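Local atomic coordinates of dihydrodipicolinate synthase (Bacillus clausii KSM-K16, PDB entry 3E96), a protein that probably acts as a 4-hydroxy-tetrahydrodipicolinate synthase, a pyruvate-dependent lyase of the DapA family. Residues B[89-92]-B[93-96]; B[124-127]-B[128-132]; B[182-185]-B[186-189]; B[222-225]-B[226-230]; B[240-243]-B[244-248]. All coordinates share one frame; numbering follows the deposited sequence.

Contact 1 (B[89-92]-B[93-96]); sequences GYAT and STAI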
loop_
_atom_site.group_PDB
_atom_site.type_symbol
_atom_site.label_atom_id
_atom_site.label_comp_id
_atom_site.label_asym_id
_atom_site.label_seq_id
_atom_site.Cartn_x
_atom_site.Cartn_y
_atom_site.Cartn_z
ATOM N N GLY B 89 6.140 0.791 9.435
ATOM C CA GLY B 89 6.100 0.265 8.079
ATOM C C GLY B 89 6.939 1.051 7.084
ATOM O O GLY B 89 7.852 1.772 7.484
ATOM N N TYR B 90 6.618 0.902 5.797
ATOM C CA TYR B 90 7.311 1.569 4.690
ATOM C C TYR B 90 8.653 0.909 4.364
ATOM O O TYR B 90 8.869 -0.254 4.695
ATOM C CB TYR B 90 7.512 3.054 5.003
ATOM C CG TYR B 90 6.215 3.807 5.204
ATOM C CD1 TYR B 90 5.287 3.923 4.168
ATOM C CD2 TYR B 90 5.919 4.414 6.427
ATOM C CE1 TYR B 90 4.096 4.625 4.343
ATOM C CE2 TYR B 90 4.731 5.121 6.612
ATOM C CZ TYR B 90 3.826 5.223 5.566
ATOM O OH TYR B 90 2.654 5.930 5.742
ATOM N N ALA B 91 9.545 1.643 3.703
ATOM C CA ALA B 91 10.858 1.105 3.357
ATOM C C ALA B 91 11.548 0.627 4.636
ATOM O O ALA B 91 11.317 1.184 5.710
ATOM C CB ALA B 91 11.699 2.181 2.669
ATOM N N THR B 92 12.400 -0.391 4.531
ATOM C CA THR B 92 13.073 -0.915 5.718
ATOM C C THR B 92 13.743 0.149 6.585
ATOM O O THR B 92 13.583 0.139 7.805
ATOM C CB THR B 92 14.115 -2.008 5.356
ATOM O OG1 THR B 92 15.143 -1.454 4.532
ATOM C CG2 THR B 92 13.445 -3.145 4.616
ATOM N N SER B 93 14.480 1.071 5.973
ATOM C CA SER B 93 15.148 2.116 6.748
ATOM C C SER B 93 14.116 2.973 7.481
ATOM O O SER B 93 14.320 3.365 8.629
ATOM C CB SER B 93 15.997 3.009 5.839
ATOM O OG SER B 93 15.187 3.729 4.927
ATOM N N THR B 94 13.013 3.265 6.801
ATOM C CA THR B 94 11.938 4.070 7.373
ATOM C C THR B 94 11.272 3.330 8.535
ATOM O O THR B 94 10.992 3.917 9.581
ATOM C CB THR B 94 10.874 4.386 6.308
ATOM O OG1 THR B 94 11.497 5.054 5.206
ATOM C CG2 THR B 94 9.777 5.281 6.881
ATOM N N ALA B 95 11.018 2.038 8.347
ATOM C CA ALA B 95 10.390 1.237 9.393
ATOM C C ALA B 95 11.300 1.224 10.617
ATOM O O ALA B 95 10.836 1.332 11.753
ATOM C CB ALA B 95 10.155 -0.185 8.895
ATOM N N ILE B 96 12.602 1.093 10.379
ATOM C CA ILE B 96 13.564 1.073 11.470
ATOM C C ILE B 96 13.580 2.419 12.190
ATOM O O ILE B 96 13.711 2.470 13.411
ATOM C CB ILE B 96 14.977 0.718 10.949
ATOM C CG1 ILE B 96 14.970 -0.721 10.421
ATOM C CG2 ILE B 96 16.011 0.863 12.070
ATOM C CD1 ILE B 96 16.218 -1.112 9.645
HETATM O O HOH W 1 9.866 4.756 2.826
#
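Tyr90 and Thr94 make the tight side of this helix start: CB of Tyr90 lies 3.7 Å from CG2 of Thr94, and the same methyl comes obliquely toward the ring, near CD2. Thr94 can offer the methyl because its CG2 stands anti to the backbone N while OG1 is anti to the carbonyl carbon (chi1 -57°), which turns the hydroxyl to Ala91. There a water bridges the turn, 2.9 Å from Thr94 OG1 and accepting a longer bond from Ala91 N. Ala91 is the N-cap residue of helix 92-105, which follows strand 83-88 in the (beta/alpha)8 barrel. Its carbonyl O accepts from Ala95 N at 2.8 Å, with an N-H...O angle of 162°, and the next residue repeats this from Ile96 N to Thr92 O at 2.9 Å. Ala95 adds its CB at 3.3 Å from Gly89 O, so the loop folds closely over the first turn. The buried N of Gly89 has no partner in the model. Phe59 and Tyr60 of the same chain meet the Tyr90 ring, as does Tyr90 of the second subunit. The looser side is Ser93's: it is solvent-exposed and its CB points away from the loop, although it packs on Ser63 of the second subunit.

Contact 2 (B[124-127]-B[128-132]); sequences GVYA and YFRDI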
loop_
_atom_site.group_PDB
_atom_site.type_symbol
_atom_site.label_atom_id
_atom_site.label_comp_id
_atom_site.label_asym_id
_atom_site.label_seq_id
_atom_site.Cartn_x
_atom_site.Cartn_y
_atom_site.Cartn_z
ATOM N N GLY B 124 11.589 -12.320 -0.351
ATOM C CA GLY B 124 11.756 -10.907 -0.069
ATOM C C GLY B 124 11.004 -10.441 1.166
ATOM O O GLY B 124 11.497 -9.601 1.913
ATOM N N VAL B 125 9.805 -10.978 1.377
ATOM C CA VAL B 125 8.997 -10.603 2.537
ATOM C C VAL B 125 9.686 -11.111 3.796
ATOM O O VAL B 125 9.732 -10.424 4.814
ATOM C CB VAL B 125 7.577 -11.189 2.426
ATOM C CG1 VAL B 125 6.780 -10.911 3.703
ATOM C CG2 VAL B 125 6.876 -10.566 1.220
ATOM N N TYR B 126 10.225 -12.324 3.722
ATOM C CA TYR B 126 10.949 -12.878 4.853
ATOM C C TYR B 126 12.089 -11.916 5.210
ATOM O O TYR B 126 12.242 -11.520 6.359
ATOM C CB TYR B 126 11.531 -14.245 4.493
ATOM C CG TYR B 126 12.591 -14.701 5.466
ATOM C CD1 TYR B 126 12.247 -15.192 6.725
ATOM C CD2 TYR B 126 13.941 -14.575 5.152
ATOM C CE1 TYR B 126 13.230 -15.544 7.652
ATOM C CE2 TYR B 126 14.929 -14.917 6.067
ATOM C CZ TYR B 126 14.568 -15.399 7.312
ATOM O OH TYR B 126 15.551 -15.719 8.219
ATOM N N ALA B 127 12.886 -11.545 4.213
ATOM C CA ALA B 127 14.007 -10.637 4.427
ATOM C C ALA B 127 13.526 -9.292 4.964
ATOM O O ALA B 127 14.147 -8.712 5.855
ATOM C CB ALA B 127 14.775 -10.435 3.120
ATOM N N TYR B 128 12.419 -8.800 4.417
ATOM C CA TYR B 128 11.864 -7.523 4.854
ATOM C C TYR B 128 11.643 -7.516 6.364
ATOM O O TYR B 128 12.163 -6.655 7.073
ATOM C CB TYR B 128 10.534 -7.248 4.146
ATOM C CG TYR B 128 9.881 -5.954 4.577
ATOM C CD1 TYR B 128 10.354 -4.723 4.125
ATOM C CD2 TYR B 128 8.809 -5.960 5.470
ATOM C CE1 TYR B 128 9.776 -3.525 4.553
ATOM C CE2 TYR B 128 8.225 -4.775 5.903
ATOM C CZ TYR B 128 8.712 -3.562 5.443
ATOM O OH TYR B 128 8.135 -2.394 5.884
ATOM N N PHE B 129 10.872 -8.481 6.854
ATOM C CA PHE B 129 10.591 -8.565 8.281
ATOM C C PHE B 129 11.848 -8.866 9.093
ATOM O O PHE B 129 12.095 -8.242 10.127
ATOM C CB PHE B 129 9.532 -9.636 8.552
ATOM C CG PHE B 129 8.143 -9.245 8.113
ATOM C CD1 PHE B 129 7.559 -8.066 8.576
ATOM C CD2 PHE B 129 7.410 -10.067 7.265
ATOM C CE1 PHE B 129 6.256 -7.711 8.202
ATOM C CE2 PHE B 129 6.108 -9.725 6.882
ATOM C CZ PHE B 129 5.534 -8.543 7.356
ATOM N N ARG B 130 12.640 -9.824 8.625
ATOM C CA ARG B 130 13.858 -10.189 9.338
ATOM C C ARG B 130 14.794 -9.001 9.529
ATOM O O ARG B 130 15.268 -8.760 10.637
ATOM C CB ARG B 130 14.603 -11.293 8.595
ATOM C CG ARG B 130 15.868 -11.752 9.304
ATOM C CD ARG B 130 16.822 -12.364 8.303
ATOM N NE ARG B 130 17.126 -11.409 7.240
ATOM C CZ ARG B 130 17.738 -11.723 6.106
ATOM N NH1 ARG B 130 18.117 -12.974 5.882
ATOM N NH2 ARG B 130 17.962 -10.788 5.191
ATOM N N ASP B 131 15.059 -8.261 8.455
ATOM C CA ASP B 131 15.962 -7.113 8.528
ATOM C C ASP B 131 15.522 -6.082 9.558
ATOM O O ASP B 131 16.343 -5.556 10.312
ATOM C CB ASP B 131 16.091 -6.430 7.163
ATOM C CG ASP B 131 16.856 -7.270 6.155
ATOM O OD1 ASP B 131 17.505 -8.256 6.561
ATOM O OD2 ASP B 131 16.814 -6.928 4.954
ATOM N N ILE B 132 14.229 -5.786 9.587
ATOM C CA ILE B 132 13.696 -4.809 10.530
ATOM C C ILE B 132 13.783 -5.300 11.973
ATOM O O ILE B 132 14.189 -4.556 12.867
ATOM C CB ILE B 132 12.227 -4.472 10.191
ATOM C CG1 ILE B 132 12.171 -3.765 8.832
ATOM C CG2 ILE B 132 11.612 -3.612 11.298
ATOM C CD1 ILE B 132 10.771 -3.627 8.259
HETATM O O HOH W 2 18.210 -15.307 7.497
#
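The Tyr126 ring has CB of Arg130 over one face, 4.3 Å above its plane and displaced toward the rim, and a water in plane at its edge. That water is 2.8 Å from Tyr126 OH and also accepts from Arg130 NH1, tying the phenol to the guanidinium edge. The two planes stand 71° apart, which rules out a parallel stack; the aliphatic part of Arg130 does much of the touching, with CD 3.6 Å from Tyr126 OH and NH1 near Tyr126 CE2. A bend at chi3 (57°) brings the guanidinium back along the helix, with one face over Ala127 CA. At its edge NE and NH2 both reach OD1 of Asp131 side-on, from the same face of the carboxylate; the NH2 salt bridge measures 2.9 Å. All this lies on helix 122-136, the crossover of the beta-alpha-beta unit between strands 109-112 and 140-144. On another flank Val125 and Phe129 run side by side, CG1 to CE2 3.5 Å, and Leu157 packs on Phe129. The Phe129 ring carries CD2 of Tyr128 over one face, and the Tyr128 ring in turn carries CD1 of Ile132, 3.5 Å above it. Phe129 N donates to Val125 O at 3.0 Å.

Contact 3 (B[182-185]-B[186-189]); sequences SIPE and EHQI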
loop_
_atom_site.group_PDB
_atom_site.type_symbol
_atom_site.label_atom_id
_atom_site.label_comp_id
_atom_site.label_asym_id
_atom_site.label_seq_id
_atom_site.Cartn_x
_atom_site.Cartn_y
_atom_site.Cartn_z
ATOM N N SER B 182 3.000 -25.786 12.758
ATOM C CA SER B 182 4.247 -26.004 12.023
ATOM C C SER B 182 5.435 -25.343 12.711
ATOM O O SER B 182 6.576 -25.480 12.269
ATOM C CB SER B 182 4.127 -25.461 10.595
ATOM O OG SER B 182 3.109 -26.133 9.874
ATOM N N ILE B 183 5.163 -24.620 13.790
ATOM C CA ILE B 183 6.211 -23.936 14.534
ATOM C C ILE B 183 6.280 -24.529 15.941
ATOM O O ILE B 183 5.278 -24.581 16.651
ATOM C CB ILE B 183 5.917 -22.419 14.595
ATOM C CG1 ILE B 183 5.950 -21.845 13.172
ATOM C CG2 ILE B 183 6.919 -21.720 15.506
ATOM C CD1 ILE B 183 5.484 -20.408 13.050
ATOM N N PRO B 184 7.469 -24.992 16.358
ATOM C CA PRO B 184 7.657 -25.588 17.685
ATOM C C PRO B 184 7.394 -24.621 18.834
ATOM O O PRO B 184 7.564 -23.411 18.689
ATOM C CB PRO B 184 9.105 -26.071 17.642
ATOM C CG PRO B 184 9.762 -25.069 16.755
ATOM C CD PRO B 184 8.750 -24.913 15.633
ATOM N N GLU B 185 6.970 -25.165 19.973
ATOM C CA GLU B 185 6.683 -24.346 21.147
ATOM C C GLU B 185 7.931 -23.569 21.537
ATOM O O GLU B 185 7.856 -22.521 22.174
ATOM C CB GLU B 185 6.242 -25.230 22.318
ATOM C CG GLU B 185 4.987 -26.047 22.049
ATOM C CD GLU B 185 3.789 -25.187 21.685
ATOM O OE1 GLU B 185 3.415 -24.309 22.494
ATOM O OE2 GLU B 185 3.219 -25.389 20.591
ATOM N N GLU B 186 9.079 -24.100 21.138
ATOM C CA GLU B 186 10.367 -23.490 21.426
ATOM C C GLU B 186 10.463 -22.028 20.977
ATOM O O GLU B 186 11.193 -21.238 21.572
ATOM C CB GLU B 186 11.468 -24.307 20.752
ATOM C CG GLU B 186 12.839 -23.686 20.827
ATOM C CD GLU B 186 13.875 -24.474 20.056
ATOM O OE1 GLU B 186 15.050 -24.060 20.064
ATOM O OE2 GLU B 186 13.517 -25.503 19.446
ATOM N N HIS B 187 9.728 -21.662 19.934
ATOM C CA HIS B 187 9.797 -20.292 19.444
ATOM C C HIS B 187 8.812 -19.318 20.086
ATOM O O HIS B 187 8.899 -18.107 19.877
ATOM C CB HIS B 187 9.672 -20.292 17.923
ATOM C CG HIS B 187 10.730 -21.109 17.250
ATOM N ND1 HIS B 187 12.050 -21.086 17.649
ATOM C CD2 HIS B 187 10.664 -21.987 16.222
ATOM C CE1 HIS B 187 12.750 -21.917 16.898
ATOM N NE2 HIS B 187 11.933 -22.476 16.024
ATOM N N GLN B 188 7.892 -19.852 20.880
ATOM C CA GLN B 188 6.907 -19.047 21.594
ATOM C C GLN B 188 6.383 -17.855 20.802
ATOM O O GLN B 188 6.952 -16.764 20.846
ATOM C CB GLN B 188 7.516 -18.565 22.914
ATOM C CG GLN B 188 8.032 -19.704 23.782
ATOM C CD GLN B 188 8.783 -19.224 25.007
ATOM O OE1 GLN B 188 8.224 -18.541 25.868
ATOM N NE2 GLN B 188 10.062 -19.581 25.093
ATOM N N ILE B 189 5.288 -18.068 20.084
ATOM C CA ILE B 189 4.687 -17.008 19.290
ATOM C C ILE B 189 3.246 -16.787 19.734
ATOM O O ILE B 189 2.485 -17.742 19.890
ATOM C CB ILE B 189 4.680 -17.381 17.786
ATOM C CG1 ILE B 189 6.111 -17.587 17.283
ATOM C CG2 ILE B 189 3.965 -16.304 16.983
ATOM C CD1 ILE B 189 6.990 -16.354 17.373
HETATM O O HOH W 3 5.411 -21.066 19.218
#
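Van der Waals contact carries the side-chain part, between His187 and the pair Ile183 and Pro184. CG of Pro184 approaches the imidazole obliquely, 3.3 Å from CD2 of His187, with NE2 only slightly farther. CG2 of Ile183 arrives instead at the ring edge, in plane, 3.8 Å from the same CD2; the two side chains cross at about a right angle. His187 reaches both because its CG is anti to the carbonyl carbon (chi1 -58°), which leads the ring back over the preceding residues. With an alanine here the imidazole would be gone, and Ile183 CG2 and Pro184 CG would probably be left without their ring partner and that side of the turn less filled. Backbone hydrogen bonds form the second group. His187 N donates to Pro184 O at 3.0 Å and Gln188 N to Glu185 O at 3.0 Å, successive i to i+3 bonds of a short 3-10 turn in the loop joining helix 173-180 to strand 190-193 of the barrel. Water forms the third: one molecule donates to Pro184 O and accepts from Ile189 N at 3.1 Å, linking the turn to the chain leading into the strand. Ala158 packs against both Ile183 and His187.

Contact 4 (B[222-225]-B[226-230]); sequences KAVE and MLEAL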
loop_
_atom_site.group_PDB
_atom_site.type_symbol
_atom_site.label_atom_id
_atom_site.label_comp_id
_atom_site.label_asym_id
_atom_site.label_seq_id
_atom_site.Cartn_x
_atom_site.Cartn_y
_atom_site.Cartn_z
ATOM N N LYS B 222 -18.176 -5.157 24.592
ATOM C CA LYS B 222 -18.614 -6.242 23.715
ATOM C C LYS B 222 -17.428 -7.113 23.327
ATOM O O LYS B 222 -17.545 -8.337 23.248
ATOM C CB LYS B 222 -19.279 -5.692 22.450
ATOM C CG LYS B 222 -20.666 -5.116 22.674
ATOM C CD LYS B 222 -21.312 -4.704 21.359
ATOM C CE LYS B 222 -22.727 -4.175 21.581
ATOM N NZ LYS B 222 -23.626 -5.211 22.167
ATOM N N ALA B 223 -16.286 -6.475 23.079
ATOM C CA ALA B 223 -15.079 -7.199 22.713
ATOM C C ALA B 223 -14.635 -8.032 23.908
ATOM O O ALA B 223 -14.250 -9.194 23.763
ATOM C CB ALA B 223 -13.979 -6.219 22.312
ATOM N N VAL B 224 -14.697 -7.431 25.096
ATOM C CA VAL B 224 -14.306 -8.125 26.317
ATOM C C VAL B 224 -15.195 -9.341 26.557
ATOM O O VAL B 224 -14.718 -10.390 26.979
ATOM C CB VAL B 224 -14.378 -7.185 27.550
ATOM C CG1 VAL B 224 -14.133 -7.980 28.828
ATOM C CG2 VAL B 224 -13.328 -6.088 27.424
ATOM N N GLU B 225 -16.489 -9.201 26.284
ATOM C CA GLU B 225 -17.413 -10.313 26.474
ATOM C C GLU B 225 -17.021 -11.494 25.589
ATOM O O GLU B 225 -17.085 -12.645 26.024
ATOM C CB GLU B 225 -18.847 -9.891 26.145
ATOM C CG GLU B 225 -19.371 -8.737 26.980
ATOM C CD GLU B 225 -20.811 -8.388 26.649
ATOM O OE1 GLU B 225 -21.253 -7.272 27.011
ATOM O OE2 GLU B 225 -21.503 -9.230 26.034
ATOM N N MET B 226 -16.615 -11.212 24.351
ATOM C CA MET B 226 -16.224 -12.281 23.436
ATOM C C MET B 226 -14.964 -12.972 23.932
ATOM O O MET B 226 -14.881 -14.198 23.909
ATOM C CB MET B 226 -15.985 -11.751 22.011
ATOM C CG MET B 226 -15.567 -12.856 21.016
ATOM S SD MET B 226 -15.402 -12.357 19.262
ATOM C CE MET B 226 -17.137 -12.504 18.728
ATOM N N LEU B 227 -13.982 -12.187 24.371
ATOM C CA LEU B 227 -12.729 -12.755 24.859
ATOM C C LEU B 227 -12.972 -13.661 26.058
ATOM O O LEU B 227 -12.433 -14.762 26.133
ATOM C CB LEU B 227 -11.745 -11.651 25.265
ATOM C CG LEU B 227 -10.402 -12.152 25.817
ATOM C CD1 LEU B 227 -9.590 -12.801 24.698
ATOM C CD2 LEU B 227 -9.624 -10.991 26.429
ATOM N N GLU B 228 -13.787 -13.197 26.999
ATOM C CA GLU B 228 -14.059 -13.990 28.190
ATOM C C GLU B 228 -14.817 -15.272 27.851
ATOM O O GLU B 228 -14.506 -16.335 28.385
ATOM C CB GLU B 228 -14.829 -13.154 29.209
ATOM C CG GLU B 228 -14.113 -11.848 29.535
ATOM C CD GLU B 228 -14.677 -11.147 30.749
ATOM O OE1 GLU B 228 -15.917 -11.059 30.865
ATOM O OE2 GLU B 228 -13.875 -10.670 31.581
ATOM N N ALA B 229 -15.796 -15.173 26.955
ATOM C CA ALA B 229 -16.574 -16.339 26.550
ATOM C C ALA B 229 -15.655 -17.368 25.896
ATOM O O ALA B 229 -15.746 -18.563 26.180
ATOM C CB ALA B 229 -17.683 -15.927 25.576
ATOM N N LEU B 230 -14.768 -16.901 25.023
ATOM C CA LEU B 230 -13.837 -17.796 24.344
ATOM C C LEU B 230 -12.909 -18.471 25.351
ATOM O O LEU B 230 -12.689 -19.680 25.295
ATOM C CB LEU B 230 -13.005 -17.019 23.317
ATOM C CG LEU B 230 -13.735 -16.551 22.050
ATOM C CD1 LEU B 230 -12.852 -15.591 21.258
ATOM C CD2 LEU B 230 -14.097 -17.762 21.197
#
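Val224 O accepts the backbone N-H of Glu228 at 3.0 Å, with an N-H...O angle of 166°, and the side chain of Glu228 closes over the same oxygen. Its CG lies 3.0 Å from Val224 O, a close carbon-oxygen approach beside the true bond. Neighbouring bonds repeat the i to i+4 pattern: Ala229 N to Glu225 O, Leu227 N to Ala223 O and the longer one from Met226 N to Lys222 O at 3.2 Å. This regular series is the evidence that both segments belong to one uninterrupted alpha-helical run.

Among the side chains, Val224 and Glu228 lie alongside each other and point the same way. The branch that touches is CG1 of Val224, 3.7 Å from CD of Glu228, and OE2 of the carboxylate also faces that methyl. Two torsions explain the pairing: CG1 stands anti to the backbone N in Val224 (chi1 173°), whereas CG of Glu228 is anti to its carbonyl carbon. The carboxylate therefore lies against a hydrocarbon on this side, while the residue as a whole is exposed to solvent. Ala229 CB also lies 3.4 Å from Glu225 O.

Helix 220-231 is covered from several directions. Leu227 and Ala223 meet Ile15 of strand 15-17, Met226 and Leu227 pack on helix 200-206, and Ala229 and Leu230 face Val238 of helix 235-252.

Contact 5 (B[240-243]-B[244-248]); sequences RIWE and DIVPF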
loop_
_atom_site.group_PDB
_atom_site.type_symbol
_atom_site.label_atom_id
_atom_site.label_comp_id
_atom_site.label_asym_id
_atom_site.label_seq_id
_atom_site.Cartn_x
_atom_site.Cartn_y
_atom_site.Cartn_z
ATOM N N ARG B 240 -23.532 -16.259 20.638
ATOM C CA ARG B 240 -24.512 -15.211 20.883
ATOM C C ARG B 240 -23.862 -13.848 20.662
ATOM O O ARG B 240 -24.411 -12.993 19.969
ATOM C CB ARG B 240 -25.039 -15.307 22.315
ATOM C CG ARG B 240 -26.080 -14.254 22.674
ATOM C CD ARG B 240 -25.651 -13.486 23.910
ATOM N NE ARG B 240 -25.325 -14.384 25.015
ATOM C CZ ARG B 240 -24.517 -14.062 26.019
ATOM N NH1 ARG B 240 -23.950 -12.864 26.055
ATOM N NH2 ARG B 240 -24.270 -14.939 26.986
ATOM N N ILE B 241 -22.689 -13.654 21.259
ATOM C CA ILE B 241 -21.956 -12.399 21.127
ATOM C C ILE B 241 -21.534 -12.211 19.670
ATOM O O ILE B 241 -21.616 -11.109 19.123
ATOM C CB ILE B 241 -20.700 -12.400 22.024
ATOM C CG1 ILE B 241 -21.101 -12.674 23.475
ATOM C CG2 ILE B 241 -19.983 -11.061 21.923
ATOM C CD1 ILE B 241 -19.923 -12.934 24.403
ATOM N N TRP B 242 -21.081 -13.293 19.049
ATOM C CA TRP B 242 -20.658 -13.254 17.650
ATOM C C TRP B 242 -21.791 -12.766 16.739
ATOM O O TRP B 242 -21.610 -11.821 15.968
ATOM C CB TRP B 242 -20.195 -14.643 17.207
ATOM C CG TRP B 242 -19.775 -14.714 15.774
ATOM C CD1 TRP B 242 -18.617 -14.232 15.229
ATOM C CD2 TRP B 242 -20.511 -15.305 14.696
ATOM N NE1 TRP B 242 -18.586 -14.493 13.874
ATOM C CE2 TRP B 242 -19.738 -15.149 13.524
ATOM C CE3 TRP B 242 -21.751 -15.951 14.609
ATOM C CZ2 TRP B 242 -20.166 -15.618 12.277
ATOM C CZ3 TRP B 242 -22.176 -16.418 13.368
ATOM C CH2 TRP B 242 -21.383 -16.247 12.219
ATOM N N GLU B 243 -22.956 -13.404 16.823
ATOM C CA GLU B 243 -24.091 -13.006 15.988
ATOM C C GLU B 243 -24.451 -11.544 16.218
ATOM O O GLU B 243 -24.875 -10.845 15.300
ATOM C CB GLU B 243 -25.321 -13.866 16.286
ATOM C CG GLU B 243 -25.204 -15.312 15.856
ATOM C CD GLU B 243 -26.541 -16.022 15.882
ATOM O OE1 GLU B 243 -27.395 -15.711 15.027
ATOM O OE2 GLU B 243 -26.738 -16.881 16.759
ATOM N N ASP B 244 -24.273 -11.097 17.456
ATOM C CA ASP B 244 -24.574 -9.724 17.851
ATOM C C ASP B 244 -23.638 -8.707 17.194
ATOM O O ASP B 244 -24.058 -7.609 16.836
ATOM C CB ASP B 244 -24.468 -9.607 19.379
ATOM C CG ASP B 244 -24.932 -8.263 19.906
ATOM O OD1 ASP B 244 -26.112 -7.914 19.698
ATOM O OD2 ASP B 244 -24.118 -7.555 20.539
ATOM N N ILE B 245 -22.372 -9.083 17.027
ATOM C CA ILE B 245 -21.371 -8.182 16.452
ATOM C C ILE B 245 -21.154 -8.263 14.937
ATOM O O ILE B 245 -20.765 -7.274 14.315
ATOM C CB ILE B 245 -20.006 -8.390 17.157
ATOM C CG1 ILE B 245 -20.150 -8.110 18.657
ATOM C CG2 ILE B 245 -18.953 -7.465 16.563
ATOM C CD1 ILE B 245 -18.931 -8.507 19.477
ATOM N N VAL B 246 -21.411 -9.424 14.340
ATOM C CA VAL B 246 -21.184 -9.601 12.903
ATOM C C VAL B 246 -21.732 -8.523 11.960
ATOM O O VAL B 246 -21.018 -8.057 11.069
ATOM C CB VAL B 246 -21.695 -10.980 12.421
ATOM C CG1 VAL B 246 -21.575 -11.078 10.901
ATOM C CG2 VAL B 246 -20.875 -12.081 13.065
ATOM N N PRO B 247 -22.999 -8.115 12.130
ATOM C CA PRO B 247 -23.548 -7.088 11.239
ATOM C C PRO B 247 -22.705 -5.810 11.195
ATOM O O PRO B 247 -22.551 -5.193 10.140
ATOM C CB PRO B 247 -24.946 -6.850 11.810
ATOM C CG PRO B 247 -25.310 -8.201 12.360
ATOM C CD PRO B 247 -24.031 -8.617 13.055
ATOM N N PHE B 248 -22.158 -5.424 12.341
ATOM C CA PHE B 248 -21.329 -4.231 12.427
ATOM C C PHE B 248 -20.046 -4.436 11.628
ATOM O O PHE B 248 -19.620 -3.554 10.876
ATOM C CB PHE B 248 -20.979 -3.932 13.886
ATOM C CG PHE B 248 -20.203 -2.654 14.078
ATOM C CD1 PHE B 248 -20.805 -1.419 13.859
ATOM C CD2 PHE B 248 -18.872 -2.688 14.483
ATOM C CE1 PHE B 248 -20.093 -0.229 14.043
ATOM C CE2 PHE B 248 -18.148 -1.508 14.671
ATOM C CZ PHE B 248 -18.762 -0.277 14.450
#
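Trp242 and Val246 cross obliquely on helix 235-252, one of the helices after the last strand of the TIM-barrel chain, and their meeting is a CH-pi contact. CG2 of Val246 sits over one face of the indole, 3.4 Å from the centroid of the five-membered ring and 17° off its normal, which shows a facial rather than an edge approach. The methyl is displaced toward the rim, its nearest ring atom being Trp242 CE2 at 3.3 Å. Trp242 has CG anti to the backbone N (chi1 178°), carrying the indole forward along the helix to the next turn; Val246 CG2 is anti to its carbonyl carbon and reaches back to meet it. Beyond the pair, NE1 of Trp242 donates to Lys198 O, which is likely to limit the indole's rotation, and Trp239 meets it edge-to-face. Were a serine to replace Trp242, Val246 CG2 would probably lose the ring face beneath it and Lys198 O its indole donor.

Ile241 and Ile245 lie side by side and point the same way, with CG2 of Ile241 3.7 Å from CD1 of Ile245. The helix is kinked near Pro247, which has no N-H to give, and its ring CD comes within 3.3 Å of Glu243 O. Just before it, Val246 N donates to Trp242 O at 2.9 Å, and the same oxygen takes a weak bond from Ile245 N.

The five contacts come in series along the chain and fall into two touching pairs and one isolated turn. Contacts 1 and 2, with centres 11 Å apart, lie at the start of helix 92-105 and on helix 122-136 and both reach the second subunit; a probable hydrogen bond joins Tyr90 O to Tyr128 OH at 2.6 Å. On the opposite side of the chain's centre, contacts 4 and 5, again 11 Å apart, occupy the consecutive helices 220-231 and 235-252, linked by the salt bridge from Lys222 NZ to Asp244 OD2 at 2.9 Å. Contact 3, before strand 190-193, touches none of them. The dimer-facing pair thus lies opposite the pair where the barrel's last helix meets its successor.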